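Phosphatidylserine synthase (Haemophilus influenzae, PDB 3HSI) belongs to the phospholipase D superfamily of alpha/beta proteins and is probably an enzyme of phospholipid metabolism. Local coordinates at residues L294-R300 against S348-V352; V246-L252 against D390-L396; A26-F31 against Q403-V408; A57-Q61 against V87-R93. One frame throughout, in Å; residues are numbered along the deposited sequence.

Contact 1: L294-R300 against S348-V352; sequences LLENGKR and SGQLV
The carboxamide of Gln350 reaches into the turn that ends helix 285-296 and sets its nitrogen between the carbonyls of Leu295 and Lys299. Gln350 NE2 donates to Lys299 O at 2.8 Å in a nearly straight bond (169°), and this oxygen lies in the amide plane. The second N-H goes to Leu295 O, also 2.8 Å from Gln350 NE2, along a more bent path to an acceptor tilted out of that plane. With both hydrogens spent, the rotation of the amide is fixed. Its reach comes from a stretched chain: CG stands opposite the backbone N (chi1 -167°) and the rest continues extended. Gly298, the C-prime residue of a Schellman motif, passes close to the amide, its CA 3.3 Å from Gln350 NE2. Within this motif Gly298 N bonds only weakly to Leu295 O, so the glutamine supplies that carbonyl with a firmer donor.

Arg300 crosses Gln350 at about a right angle. A bend at chi2 (-70°) brings Arg300 NH1 to 3.2 Å from Gln350 CG, so the guanidinium meets the methylene of the chain rather than the amide. On the buried side Leu295 CD2 packs 3.9 Å from Leu351 CB, the two leucines sharing Val301 and Phe342 as neighbours. Strand 300-306 runs parallel to 273-277 on one flank and 351-356 on the other; helix 285-296 forms the beta-alpha-beta crossover leading into it, and helix 343-348 closes in its own Schellman motif at Gly349, just before strand 351-356.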
# COMPACT_ATOMS: atom_id res chain seq x y z
N LEU C 294 -16.44 11.50 -20.58
CA LEU C 294 -16.10 12.46 -21.61
C LEU C 294 -16.43 11.89 -22.98
O LEU C 294 -17.07 12.56 -23.77
CB LEU C 294 -14.63 12.86 -21.56
CG LEU C 294 -14.24 13.63 -20.28
CD1 LEU C 294 -12.77 13.91 -20.28
CD2 LEU C 294 -15.11 14.96 -20.11
N LEU C 295 -16.02 10.65 -23.23
CA LEU C 295 -16.27 10.03 -24.51
C LEU C 295 -17.76 9.81 -24.72
O LEU C 295 -18.26 10.05 -25.82
CB LEU C 295 -15.46 8.75 -24.67
CG LEU C 295 -13.96 8.97 -24.83
CD1 LEU C 295 -13.24 7.63 -24.77
CD2 LEU C 295 -13.56 9.73 -26.10
N GLU C 296 -18.48 9.39 -23.68
CA GLU C 296 -19.95 9.23 -23.79
C GLU C 296 -20.71 10.55 -24.01
O GLU C 296 -21.84 10.56 -24.52
CB GLU C 296 -20.50 8.51 -22.55
N ASN C 297 -20.10 11.66 -23.63
CA ASN C 297 -20.75 12.96 -23.71
C ASN C 297 -20.21 13.81 -24.84
O ASN C 297 -20.37 15.02 -24.82
CB ASN C 297 -20.61 13.74 -22.38
CG ASN C 297 -21.46 13.14 -21.26
OD1 ASN C 297 -22.55 12.64 -21.50
ND2 ASN C 297 -20.95 13.18 -20.05
N GLY C 298 -19.54 13.20 -25.80
CA GLY C 298 -19.12 13.91 -27.00
C GLY C 298 -17.85 14.75 -26.94
O GLY C 298 -17.51 15.42 -27.92
N LYS C 299 -17.13 14.72 -25.83
CA LYS C 299 -15.89 15.51 -25.79
C LYS C 299 -14.81 14.74 -26.53
O LYS C 299 -14.90 13.52 -26.66
CB LYS C 299 -15.44 15.83 -24.36
CG LYS C 299 -16.55 16.03 -23.31
CD LYS C 299 -17.55 17.07 -23.73
CE LYS C 299 -18.34 17.61 -22.56
NZ LYS C 299 -18.91 18.87 -23.09
N ARG C 300 -13.81 15.45 -27.02
CA ARG C 300 -12.68 14.78 -27.66
C ARG C 300 -11.59 14.49 -26.64
O ARG C 300 -11.40 15.25 -25.67
CB ARG C 300 -12.09 15.67 -28.76
CG ARG C 300 -13.13 16.20 -29.72
CD ARG C 300 -13.68 15.12 -30.59
NE ARG C 300 -14.60 15.62 -31.60
CZ ARG C 300 -15.90 15.34 -31.64
NH1 ARG C 300 -16.45 14.54 -30.73
NH2 ARG C 300 -16.65 15.84 -32.62
N SER C 348 -14.49 7.25 -35.19
CA SER C 348 -15.03 8.54 -35.55
C SER C 348 -13.99 9.66 -35.34
O SER C 348 -14.22 10.80 -35.70
CB SER C 348 -16.28 8.81 -34.73
OG SER C 348 -15.89 9.06 -33.38
N GLY C 349 -12.85 9.33 -34.72
CA GLY C 349 -11.81 10.33 -34.44
C GLY C 349 -12.12 11.13 -33.18
O GLY C 349 -11.42 12.11 -32.85
N GLN C 350 -13.15 10.71 -32.45
CA GLN C 350 -13.46 11.35 -31.19
C GLN C 350 -12.35 11.09 -30.17
O GLN C 350 -12.03 11.95 -29.35
CB GLN C 350 -14.83 10.89 -30.66
CG GLN C 350 -15.34 11.77 -29.50
CD GLN C 350 -16.52 11.17 -28.78
OE1 GLN C 350 -17.19 10.27 -29.30
NE2 GLN C 350 -16.76 11.63 -27.55
N LEU C 351 -11.82 9.87 -30.19
CA LEU C 351 -10.66 9.51 -29.38
C LEU C 351 -9.48 9.31 -30.30
O LEU C 351 -9.56 8.58 -31.28
CB LEU C 351 -10.92 8.21 -28.59
CG LEU C 351 -9.78 7.48 -27.88
CD1 LEU C 351 -9.16 8.32 -26.75
CD2 LEU C 351 -10.29 6.19 -27.25
N VAL C 352 -8.40 10.00 -29.98
CA VAL C 352 -7.16 9.90 -30.72
C VAL C 352 -6.12 9.25 -29.81
O VAL C 352 -5.89 9.71 -28.69
CB VAL C 352 -6.67 11.30 -31.21
CG1 VAL C 352 -5.23 11.23 -31.78
CG2 VAL C 352 -7.62 11.83 -32.32

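Contact 2: V246-L252 against D390-L396; sequences VSPLFGL and DAENGLL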
# COMPACT_ATOMS: atom_id res chain seq x y z
N VAL C 246 -0.49 31.09 -12.81
CA VAL C 246 0.08 29.83 -12.38
C VAL C 246 -0.31 29.54 -10.93
O VAL C 246 -0.33 30.44 -10.10
CB VAL C 246 1.64 29.77 -12.63
CG1 VAL C 246 2.41 30.75 -11.70
CG2 VAL C 246 2.15 28.35 -12.44
N SER C 247 -0.69 28.29 -10.66
CA SER C 247 -1.01 27.85 -9.29
C SER C 247 -0.23 26.58 -8.91
O SER C 247 -0.45 25.53 -9.51
CB SER C 247 -2.51 27.59 -9.15
OG SER C 247 -2.91 27.44 -7.79
N PRO C 248 0.68 26.67 -7.90
CA PRO C 248 1.54 25.53 -7.52
C PRO C 248 0.83 24.56 -6.58
O PRO C 248 0.23 24.97 -5.60
CB PRO C 248 2.70 26.19 -6.77
CG PRO C 248 2.11 27.36 -6.13
CD PRO C 248 1.02 27.86 -7.11
N LEU C 249 0.96 23.27 -6.84
CA LEU C 249 0.08 22.28 -6.21
C LEU C 249 0.92 21.16 -5.66
O LEU C 249 1.90 20.80 -6.27
CB LEU C 249 -0.87 21.70 -7.29
CG LEU C 249 -1.89 22.64 -7.94
CD1 LEU C 249 -2.68 21.91 -9.04
CD2 LEU C 249 -2.86 23.20 -6.86
N PHE C 250 0.52 20.59 -4.52
CA PHE C 250 1.23 19.45 -3.90
C PHE C 250 0.25 18.33 -3.52
O PHE C 250 -0.88 18.58 -3.15
CB PHE C 250 2.05 19.91 -2.67
CG PHE C 250 2.69 18.76 -1.90
CD1 PHE C 250 3.79 18.08 -2.41
CD2 PHE C 250 2.15 18.34 -0.68
CE1 PHE C 250 4.36 17.03 -1.73
CE2 PHE C 250 2.71 17.29 0.02
CZ PHE C 250 3.81 16.62 -0.51
N GLY C 251 0.68 17.10 -3.61
CA GLY C 251 -0.15 16.00 -3.14
C GLY C 251 0.69 14.85 -2.67
O GLY C 251 1.72 14.53 -3.29
N LEU C 252 0.27 14.25 -1.57
CA LEU C 252 0.83 12.99 -1.13
C LEU C 252 -0.25 12.20 -0.41
O LEU C 252 -0.78 12.68 0.55
CB LEU C 252 2.05 13.23 -0.19
CG LEU C 252 2.61 12.05 0.62
CD1 LEU C 252 3.08 10.93 -0.28
CD2 LEU C 252 3.74 12.49 1.61
N ASP C 390 2.98 8.02 -3.86
CA ASP C 390 4.13 8.94 -4.10
C ASP C 390 3.87 10.41 -3.78
O ASP C 390 2.72 10.86 -3.74
CB ASP C 390 4.66 8.80 -5.53
CG ASP C 390 5.09 7.37 -5.88
OD1 ASP C 390 5.48 6.58 -5.00
OD2 ASP C 390 5.08 7.02 -7.08
N ALA C 391 4.95 11.17 -3.54
CA ALA C 391 4.78 12.58 -3.29
C ALA C 391 4.95 13.32 -4.61
O ALA C 391 5.94 13.13 -5.32
CB ALA C 391 5.75 13.08 -2.21
N GLU C 392 3.94 14.12 -4.95
CA GLU C 392 3.85 14.74 -6.27
C GLU C 392 3.65 16.24 -6.19
O GLU C 392 3.16 16.76 -5.16
CB GLU C 392 2.67 14.14 -7.07
CG GLU C 392 2.59 12.61 -7.08
CD GLU C 392 3.42 12.01 -8.21
OE1 GLU C 392 4.10 12.76 -8.94
OE2 GLU C 392 3.39 10.77 -8.38
N ASN C 393 3.99 16.93 -7.27
CA ASN C 393 3.58 18.32 -7.37
C ASN C 393 3.15 18.73 -8.79
O ASN C 393 3.18 17.92 -9.72
CB ASN C 393 4.60 19.27 -6.75
CG ASN C 393 5.86 19.43 -7.59
OD1 ASN C 393 6.14 18.62 -8.49
ND2 ASN C 393 6.65 20.47 -7.29
N GLY C 394 2.72 19.98 -8.95
CA GLY C 394 2.29 20.48 -10.23
C GLY C 394 2.26 21.99 -10.31
O GLY C 394 2.09 22.68 -9.29
N LEU C 395 2.46 22.50 -11.52
CA LEU C 395 2.16 23.89 -11.80
C LEU C 395 0.93 23.88 -12.70
O LEU C 395 0.98 23.41 -13.85
CB LEU C 395 3.35 24.60 -12.45
CG LEU C 395 4.69 24.51 -11.70
CD1 LEU C 395 5.86 25.16 -12.49
CD2 LEU C 395 4.57 25.12 -10.28
N LEU C 396 -0.18 24.36 -12.16
CA LEU C 396 -1.37 24.55 -12.98
C LEU C 396 -1.34 25.92 -13.60
O LEU C 396 -1.47 26.94 -12.91
CB LEU C 396 -2.68 24.33 -12.20
CG LEU C 396 -3.96 24.48 -13.05
CD1 LEU C 396 -4.04 23.41 -14.17
CD2 LEU C 396 -5.24 24.45 -12.20
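Ser247 N donates to Leu396 O at 2.7 Å, the shortest of six backbone hydrogen bonds between 246-252 and 390-396. The strand segments 246-252 and 391-396 run antiparallel, with 166° between their directions. Ser247 with Leu396, Leu249 with Gly394 and Gly251 with Glu392 each exchange a pair of bonds; that from Glu392 N to Gly251 O is 2.8 Å long. Pro248 stands opposite Leu395 in a non-hydrogen-bonded pair, where its missing N-H costs this pairing nothing.

On the face bearing Phe250 and Asn393, the phenylalanine CG stands opposite its backbone N (chi1 174°), which turns the ring toward the neighbouring strand and brings Phe250 CD1 to 3.1 Å from Glu392 O. Its CE1 continues to the methyl of Ala391, which Leu252 CD1 also meets. Farther along, Val246 and Leu395 lie side by side and point the same way, Val246 CG2 being 3.9 Å from Leu395 CB. The other face holds Leu249 CD1 against Leu396 CB, 4.0 Å apart, beneath helix 258-268, whereas helices 181-195 and 216-229 cover the Phe250 face.

Asn393 takes the position between its backbone N and carbonyl carbon (chi1 73°), turning its amide away from strand 245-252. There OD1 is bonded by Tyr154 OH and Lys144 N, and ND2 by Tyr232 OH. These three bonds satisfy a buried polar group and define which end of the amide faces which partner. They also tie the strand pair to the phospholipase D active-site motif, within which Tyr154 and Lys144 lie.

Contact 3: A26-F31 against Q403-V408; sequences AEQIEF and QLLAQV
Gln407 meets Phe31 and Ile29 in turn along its length. Its CB lies 3.9 Å from Phe31 CD1, obliquely placed against the ring. Beyond CG the chain stays extended (chi2 158°), carrying the amide past the phenylalanine, with the ring and amide planes steeply inclined to one another. OE1 comes beside Ala26, 4.3 Å from Ala26 CB, in a loose contact. At the tip, Gln407 NE2 makes a weak, strongly bent hydrogen bond to Ile29 O at 3.1 Å. The same nitrogen donates to a water 3.0 Å from Gln407 NE2, and this water also accepts from Phe31 N, so the glutamine reaches the short strand both directly and through solvent.

Strand 29-31 pairs antiparallel with strand 171-179 in one sheet of the protein, whereas helix 405-415 follows strand 391-398 of the other. The 3-10 turn at 26-28, which has Ile29 N bonded to Ala26 O, leads into strand 29-31 soon after strand 22-23 has left that second sheet. The contact therefore joins a strand of one sheet to the helix that follows a strand of the other.

Below the amide the contact is apolar. Leu404 divides its two methyls: CD1 meets the edge of the Phe31 ring, near its plane, 3.8 Å from Phe31 CE1, and CD2 meets Ile29 CD1 at 4.0 Å, the side chains of Ile29 and Leu404 crossing at about a right angle. Val408 CG2 approaches Phe31 CZ at 4.3 Å. The backbone of Leu404 is held by Asp399, whose OD2 accepts from Leu404 N, and Gln403 OE1 accepts from Leu244 N.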
# COMPACT_ATOMS: atom_id res chain seq x y z
N ALA C 26 3.54 36.12 -20.52
CA ALA C 26 3.79 35.06 -21.50
C ALA C 26 5.28 34.95 -21.82
O ALA C 26 5.81 33.85 -22.06
CB ALA C 26 2.97 35.32 -22.79
N GLU C 27 5.94 36.11 -21.82
CA GLU C 27 7.36 36.21 -22.03
C GLU C 27 8.15 35.55 -20.90
O GLU C 27 9.32 35.24 -21.07
CB GLU C 27 7.75 37.67 -22.08
CG GLU C 27 7.76 38.26 -20.69
CD GLU C 27 8.11 39.72 -20.65
OE1 GLU C 27 8.62 40.26 -21.66
OE2 GLU C 27 7.87 40.32 -19.57
N GLN C 28 7.53 35.36 -19.74
CA GLN C 28 8.26 34.79 -18.61
C GLN C 28 8.31 33.27 -18.69
O GLN C 28 8.97 32.66 -17.88
CB GLN C 28 7.64 35.18 -17.26
CG GLN C 28 7.72 36.66 -16.90
CD GLN C 28 6.95 36.98 -15.61
OE1 GLN C 28 5.74 36.69 -15.47
NE2 GLN C 28 7.66 37.57 -14.65
N ILE C 29 7.60 32.67 -19.66
CA ILE C 29 7.58 31.20 -19.81
C ILE C 29 8.15 30.78 -21.15
O ILE C 29 7.79 31.35 -22.17
CB ILE C 29 6.14 30.59 -19.71
CG1 ILE C 29 5.34 31.26 -18.63
CG2 ILE C 29 6.19 29.08 -19.40
CD1 ILE C 29 4.01 31.77 -19.11
N GLU C 30 8.99 29.75 -21.13
CA GLU C 30 9.47 29.06 -22.35
C GLU C 30 9.27 27.55 -22.19
O GLU C 30 9.64 26.98 -21.16
CB GLU C 30 10.95 29.31 -22.60
CG GLU C 30 11.30 30.78 -22.79
CD GLU C 30 12.79 31.00 -23.02
OE1 GLU C 30 13.51 30.03 -23.38
OE2 GLU C 30 13.25 32.16 -22.84
N PHE C 31 8.69 26.92 -23.20
CA PHE C 31 8.66 25.45 -23.32
C PHE C 31 9.90 25.09 -24.15
O PHE C 31 9.98 25.49 -25.30
CB PHE C 31 7.40 25.00 -24.07
CG PHE C 31 6.11 25.28 -23.35
CD1 PHE C 31 5.40 26.45 -23.60
CD2 PHE C 31 5.59 24.37 -22.42
CE1 PHE C 31 4.21 26.73 -22.94
CE2 PHE C 31 4.40 24.64 -21.74
CZ PHE C 31 3.71 25.82 -22.00
N GLN C 403 -3.41 33.51 -24.06
CA GLN C 403 -2.12 34.14 -24.26
C GLN C 403 -1.00 33.14 -24.57
O GLN C 403 -0.03 33.49 -25.22
CB GLN C 403 -1.74 34.94 -23.03
CG GLN C 403 -2.66 36.11 -22.79
CD GLN C 403 -2.42 36.68 -21.42
OE1 GLN C 403 -3.16 36.37 -20.49
NE2 GLN C 403 -1.34 37.45 -21.26
N LEU C 404 -1.14 31.89 -24.12
CA LEU C 404 -0.12 30.86 -24.36
C LEU C 404 -0.42 29.92 -25.53
O LEU C 404 0.36 29.00 -25.79
CB LEU C 404 0.08 29.99 -23.12
CG LEU C 404 1.19 30.24 -22.12
CD1 LEU C 404 1.50 28.93 -21.37
CD2 LEU C 404 2.48 30.87 -22.74
N LEU C 405 -1.54 30.11 -26.22
CA LEU C 405 -2.01 29.10 -27.17
C LEU C 405 -0.95 28.74 -28.21
O LEU C 405 -0.80 27.58 -28.56
CB LEU C 405 -3.29 29.54 -27.87
CG LEU C 405 -3.99 28.49 -28.76
CD1 LEU C 405 -4.28 27.21 -28.01
CD2 LEU C 405 -5.29 29.05 -29.36
N ALA C 406 -0.21 29.75 -28.70
CA ALA C 406 0.77 29.49 -29.77
C ALA C 406 1.94 28.65 -29.25
O ALA C 406 2.37 27.71 -29.90
CB ALA C 406 1.28 30.82 -30.41
N GLN C 407 2.49 29.03 -28.10
CA GLN C 407 3.53 28.22 -27.49
C GLN C 407 3.03 26.81 -27.11
O GLN C 407 3.76 25.85 -27.30
CB GLN C 407 4.10 28.93 -26.27
CG GLN C 407 4.89 30.17 -26.61
CD GLN C 407 4.98 31.11 -25.45
OE1 GLN C 407 4.21 32.07 -25.38
NE2 GLN C 407 5.89 30.84 -24.52
N VAL C 408 1.84 26.66 -26.55
CA VAL C 408 1.33 25.29 -26.20
C VAL C 408 1.28 24.41 -27.46
O VAL C 408 1.71 23.25 -27.45
CB VAL C 408 -0.08 25.31 -25.52
CG1 VAL C 408 -0.74 23.91 -25.50
CG2 VAL C 408 0.01 25.85 -24.11
O HOH W 1 7.84 28.71 -25.45

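Contact 4: A57-Q61 against V87-R93; sequences ALYWQ and VLIDWHR
Trp60 and Val87 belong to the tightly packed part of this contact: Trp60 CE3 lies 3.6 Å from Val87 CG1, the two side chains crossing at about a right angle. Beside them Ile89 CG2 rests against Trp60 CB and the backbone of Tyr59. The main chains are joined by Ala57 N to Leu88 O at 3.1 Å and by Asp90 N to Leu58 O. Equally close is the buried Arg93, whose CG lies anti to the backbone N (chi1 179°) before a bend at chi2 lays the guanidinium flat on one face of Tyr59. Arg93 CZ is 4.1 Å from the ring centroid and the planes are 20° apart, a cation-pi stack with NH2 over the ring centre. At the base of the arginine, Asp90 OD2 accepts from Arg93 N at 3.0 Å, an Asx motif, while Asp90 OD1 accepts from Leu141 N.

The looser side lies at the partly exposed Leu58 and Gln61. A water donates to both Leu58 O and Asp90 O, and Arg93 NH2 donates to Gln61 OE1 at 3.2 Å, an oxygen that Asn107 ND2 bonds as well.

Strands 52-56 and 84-90 run parallel, linked by helix 64-79 as a beta-alpha-beta crossover. The loop 57-61 leads from the first strand toward that helix, where Trp60 NE1 bonds Gly66 O, while Phe127 of strand 127-130 meets the tryptophan edge-to-face.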
# COMPACT_ATOMS: atom_id res chain seq x y z
N ALA C 57 14.55 16.08 -7.32
CA ALA C 57 14.46 15.15 -8.43
C ALA C 57 14.31 13.76 -7.83
O ALA C 57 14.54 13.58 -6.62
CB ALA C 57 15.70 15.25 -9.33
N LEU C 58 13.85 12.80 -8.61
CA LEU C 58 13.78 11.42 -8.15
C LEU C 58 15.22 10.93 -7.87
O LEU C 58 15.52 10.39 -6.80
CB LEU C 58 13.11 10.52 -9.17
CG LEU C 58 13.03 9.02 -8.78
CD1 LEU C 58 12.32 8.79 -7.43
CD2 LEU C 58 12.35 8.17 -9.90
N TYR C 59 16.13 11.17 -8.81
CA TYR C 59 17.50 10.78 -8.57
C TYR C 59 18.47 11.64 -9.32
O TYR C 59 18.08 12.37 -10.23
CB TYR C 59 17.72 9.30 -8.89
CG TYR C 59 17.42 8.86 -10.31
CD1 TYR C 59 18.43 8.81 -11.26
CD2 TYR C 59 16.14 8.44 -10.68
CE1 TYR C 59 18.17 8.36 -12.54
CE2 TYR C 59 15.87 8.00 -11.96
CZ TYR C 59 16.89 7.97 -12.89
OH TYR C 59 16.66 7.53 -14.18
N TRP C 60 19.74 11.55 -8.93
CA TRP C 60 20.80 12.20 -9.63
C TRP C 60 21.92 11.15 -9.72
O TRP C 60 22.55 10.80 -8.73
CB TRP C 60 21.22 13.44 -8.86
CG TRP C 60 22.29 14.25 -9.48
CD1 TRP C 60 23.41 13.80 -10.13
CD2 TRP C 60 22.39 15.67 -9.45
NE1 TRP C 60 24.19 14.86 -10.51
CE2 TRP C 60 23.59 16.02 -10.11
CE3 TRP C 60 21.58 16.69 -8.92
CZ2 TRP C 60 24.00 17.35 -10.26
CZ3 TRP C 60 22.00 18.02 -9.06
CH2 TRP C 60 23.18 18.34 -9.75
N GLN C 61 22.12 10.65 -10.94
CA GLN C 61 22.94 9.46 -11.17
C GLN C 61 24.42 9.78 -11.28
O GLN C 61 24.81 10.80 -11.84
CB GLN C 61 22.47 8.79 -12.46
CG GLN C 61 23.08 7.45 -12.76
CD GLN C 61 22.57 6.36 -11.82
OE1 GLN C 61 21.48 6.46 -11.25
NE2 GLN C 61 23.35 5.32 -11.66
N VAL C 87 20.12 20.00 -2.80
CA VAL C 87 19.65 19.02 -3.78
C VAL C 87 18.92 17.94 -2.99
O VAL C 87 19.53 17.25 -2.15
CB VAL C 87 20.82 18.42 -4.65
CG1 VAL C 87 20.31 17.39 -5.64
CG2 VAL C 87 21.58 19.58 -5.40
N LEU C 88 17.62 17.81 -3.24
CA LEU C 88 16.82 16.76 -2.56
C LEU C 88 16.50 15.63 -3.55
O LEU C 88 15.95 15.88 -4.61
CB LEU C 88 15.54 17.34 -1.94
CG LEU C 88 15.62 18.18 -0.66
CD1 LEU C 88 16.47 19.46 -0.87
CD2 LEU C 88 14.22 18.55 -0.11
N ILE C 89 16.89 14.41 -3.21
CA ILE C 89 16.56 13.25 -4.05
C ILE C 89 15.95 12.20 -3.16
O ILE C 89 16.03 12.29 -1.93
CB ILE C 89 17.80 12.67 -4.86
CG1 ILE C 89 19.01 12.31 -3.96
CG2 ILE C 89 18.15 13.57 -6.04
CD1 ILE C 89 20.04 13.44 -3.69
N ASP C 90 15.34 11.20 -3.77
CA ASP C 90 14.71 10.16 -2.99
C ASP C 90 15.80 9.42 -2.19
O ASP C 90 16.86 9.09 -2.72
CB ASP C 90 13.94 9.20 -3.90
CG ASP C 90 13.18 8.18 -3.12
OD1 ASP C 90 12.03 8.50 -2.72
OD2 ASP C 90 13.74 7.07 -2.86
N TRP C 91 15.52 9.22 -0.91
CA TRP C 91 16.41 8.54 0.02
C TRP C 91 16.72 7.08 -0.38
O TRP C 91 17.89 6.72 -0.43
CB TRP C 91 15.80 8.60 1.39
CG TRP C 91 16.35 7.67 2.41
CD1 TRP C 91 15.85 6.42 2.76
CD2 TRP C 91 17.48 7.90 3.26
NE1 TRP C 91 16.61 5.88 3.76
CE2 TRP C 91 17.61 6.76 4.09
CE3 TRP C 91 18.39 8.96 3.40
CZ2 TRP C 91 18.63 6.64 5.06
CZ3 TRP C 91 19.41 8.85 4.37
CH2 TRP C 91 19.51 7.69 5.18
N HIS C 92 15.70 6.26 -0.67
CA HIS C 92 15.91 4.84 -1.03
C HIS C 92 16.62 4.70 -2.40
O HIS C 92 17.56 3.93 -2.56
CB HIS C 92 14.58 4.09 -1.10
CG HIS C 92 13.78 4.16 0.16
ND1 HIS C 92 14.09 3.43 1.29
CD2 HIS C 92 12.64 4.84 0.45
CE1 HIS C 92 13.20 3.68 2.23
NE2 HIS C 92 12.31 4.53 1.75
N ARG C 93 16.17 5.47 -3.38
CA ARG C 93 16.72 5.39 -4.72
C ARG C 93 18.20 5.73 -4.74
O ARG C 93 18.98 5.09 -5.46
CB ARG C 93 15.89 6.24 -5.71
CG ARG C 93 16.39 6.24 -7.14
CD ARG C 93 16.41 4.83 -7.77
NE ARG C 93 16.92 4.92 -9.14
CZ ARG C 93 18.20 5.06 -9.46
NH1 ARG C 93 19.15 5.10 -8.50
NH2 ARG C 93 18.56 5.14 -10.74
O HOH W 2 17.66 9.12 -5.49

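How the contacts relate
From the N terminus, contact 3 opens first, at 26-31, and closes last, at 403-408, so its loop holds all the others. Contact 4 opens and closes early within it, across the crossover from strand 52-56 to strand 84-90. Contact 2 then opens at 246-252 and closes at 390-396, with contact 1 nested inside between 294-300 and 348-352; no two loops cross. Contacts 1 and 2 reach the same sheet, their centres about 28 Å apart, whereas contacts 3 and 4 reach the other. Contact 3 joins that other sheet to the helix following strand 391-398 of contact 2. Contacts 1 and 4 lie on opposite sides of the chain's centre.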